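Local coordinates for protein chinitase A (Streptomyces coelicolor, PDB 3EBV) that probably hydrolyses internal glycosidic links of chitin, the part present here being the glycosyl hydrolase family 18 domain of a longer chitinase, at residues 122-127 and 163-168. Residues are numbered along the deposited sequence; the frame is centred on the assembly and turned at random.
Sequences NGLNPT and FQTALN
In T165 chi1 (-55°) sets OG1 anti to the carbonyl carbon and beside its own backbone N. From there OG1 points at the start of helix 126-140. In L124 chi1 (-163°) sets CG anti to the backbone N, and the turn at chi2 presents CD1 to T165. The two side chains meet tip to tip, with CD1 of L124 3.2 Å from OG1 of T165. The same oxygen also packs against P126, 3.3 Å from its CA and 3.4 Å from its CB. OG1 thus faces carbon on this side, and its polar need is met within its own helix by a hydrogen bond with the carbonyl of G161, one turn back. On the outer side, CB of P126 lies 4.0 Å from CB of Q164. Q164 then bends at chi2, and its amide leads away from the proline. The contact is small, made by van der Waals packing. T165 is buried, with the leucine and proline covering one side of it. P126 sits in the first turn of its helix, and N125 is the N-cap. OD1 of N125 accepts a weak bond from N of T127 (2.9 Å, 122°) and another hydrogen bond from Y128 N. The contact joins the start of helix 126-140 to the last turns of helix 161-168, two successive helices outside the parallel TIM barrel. R134 extends the link by bonding to the carbonyl of N168. T165 also touches M129 and L133 of helix 126-140 and M148 of strand 145-148, the barrel strand that lies between the two helices in the chain.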
loop_
_atom_site.group_PDB
_atom_site.type_symbol
_atom_site.label_atom_id
_atom_site.label_comp_id
_atom_site.label_asym_id
_atom_site.label_seq_id
_atom_site.Cartn_x
_atom_site.Cartn_y
_atom_site.Cartn_z
ATOM N N ASN A 122 6.213 9.063 9.857
ATOM C CA ASN A 122 6.868 10.041 10.738
ATOM C C ASN A 122 6.921 11.410 10.080
ATOM O O ASN A 122 7.755 12.261 10.438
ATOM C CB ASN A 122 8.282 9.570 11.133
ATOM C CG ASN A 122 9.191 9.354 9.924
ATOM O OD1 ASN A 122 8.731 8.936 8.854
ATOM N ND2 ASN A 122 10.502 9.573 10.105
ATOM N N GLY A 123 6.035 11.617 9.101
ATOM C CA GLY A 123 5.945 12.897 8.385
ATOM C C GLY A 123 6.132 12.693 6.885
ATOM O O GLY A 123 6.840 11.765 6.441
ATOM N N LEU A 124 5.511 13.569 6.098
ATOM C CA LEU A 124 5.655 13.527 4.642
ATOM C C LEU A 124 5.683 14.986 4.155
ATOM O O LEU A 124 4.703 15.721 4.307
ATOM C CB LEU A 124 4.503 12.734 4.026
ATOM C CG LEU A 124 4.600 12.194 2.594
ATOM C CD1 LEU A 124 4.702 13.337 1.581
ATOM C CD2 LEU A 124 5.678 11.105 2.436
ATOM N N ASN A 125 6.811 15.382 3.563
ATOM C CA ASN A 125 6.977 16.774 3.102
ATOM C C ASN A 125 6.772 16.771 1.577
ATOM O O ASN A 125 7.585 16.174 0.840
ATOM C CB ASN A 125 8.409 17.227 3.441
ATOM C CG ASN A 125 8.668 18.658 3.046
ATOM O OD1 ASN A 125 8.358 19.044 1.914
ATOM N ND2 ASN A 125 9.171 19.456 3.972
ATOM N N PRO A 126 5.661 17.363 1.088
ATOM C CA PRO A 126 5.384 17.247 -0.350
ATOM C C PRO A 126 6.401 17.965 -1.248
ATOM O O PRO A 126 6.611 17.537 -2.391
ATOM C CB PRO A 126 3.988 17.879 -0.528
ATOM C CG PRO A 126 3.746 18.615 0.729
ATOM C CD PRO A 126 4.599 18.045 1.836
ATOM N N THR A 127 7.039 19.015 -0.715
ATOM C CA THR A 127 8.023 19.730 -1.541
ATOM C C THR A 127 9.145 18.743 -1.863
ATOM O O THR A 127 9.544 18.637 -3.036
ATOM C CB THR A 127 8.534 20.976 -0.816
ATOM O OG1 THR A 127 7.483 21.939 -0.707
ATOM C CG2 THR A 127 9.721 21.625 -1.581
ATOM N N PHE A 163 -1.583 13.605 0.103
ATOM C CA PHE A 163 -2.523 13.875 -0.952
ATOM C C PHE A 163 -1.864 14.838 -1.971
ATOM O O PHE A 163 -1.948 14.595 -3.180
ATOM C CB PHE A 163 -3.839 14.437 -0.362
ATOM C CG PHE A 163 -5.066 14.151 -1.198
ATOM C CD1 PHE A 163 -6.297 13.848 -0.561
ATOM C CD2 PHE A 163 -5.029 14.160 -2.587
ATOM C CE1 PHE A 163 -7.471 13.597 -1.357
ATOM C CE2 PHE A 163 -6.197 13.906 -3.386
ATOM C CZ PHE A 163 -7.419 13.630 -2.727
ATOM N N GLN A 164 -1.211 15.884 -1.459
ATOM C CA GLN A 164 -0.555 16.860 -2.357
ATOM C C GLN A 164 0.514 16.155 -3.194
ATOM O O GLN A 164 0.619 16.386 -4.386
ATOM C CB GLN A 164 0.099 17.963 -1.553
ATOM C CG GLN A 164 0.648 19.091 -2.437
ATOM C CD GLN A 164 -0.398 19.725 -3.301
ATOM O OE1 GLN A 164 -0.445 19.500 -4.549
ATOM N NE2 GLN A 164 -1.279 20.514 -2.656
ATOM N N THR A 165 1.275 15.264 -2.540
ATOM C CA THR A 165 2.331 14.521 -3.242
ATOM C C THR A 165 1.731 13.653 -4.318
ATOM O O THR A 165 2.166 13.638 -5.481
ATOM C CB THR A 165 3.191 13.699 -2.273
ATOM O OG1 THR A 165 3.718 14.561 -1.261
ATOM C CG2 THR A 165 4.371 12.984 -3.017
ATOM N N ALA A 166 0.696 12.878 -3.937
ATOM C CA ALA A 166 0.029 12.004 -4.878
ATOM C C ALA A 166 -0.459 12.765 -6.133
ATOM O O ALA A 166 -0.263 12.319 -7.283
ATOM C CB ALA A 166 -1.141 11.302 -4.161
ATOM N N LEU A 167 -1.085 13.937 -5.916
ATOM C CA LEU A 167 -1.537 14.754 -7.042
ATOM C C LEU A 167 -0.336 15.253 -7.876
ATOM O O LEU A 167 -0.411 15.220 -9.118
ATOM C CB LEU A 167 -2.368 15.931 -6.539
ATOM C CG LEU A 167 -3.753 15.506 -5.980
ATOM C CD1 LEU A 167 -4.323 16.706 -5.221
ATOM C CD2 LEU A 167 -4.681 15.001 -7.118
ATOM N N ASN A 168 0.742 15.648 -7.189
ATOM C CA ASN A 168 1.905 16.204 -7.922
ATOM C C ASN A 168 2.482 15.157 -8.837
ATOM O O ASN A 168 2.994 15.488 -9.919
ATOM C CB ASN A 168 2.978 16.637 -6.938
ATOM C CG ASN A 168 2.616 17.900 -6.167
ATOM O OD1 ASN A 168 1.607 18.583 -6.485
ATOM N ND2 ASN A 168 3.437 18.245 -5.168
#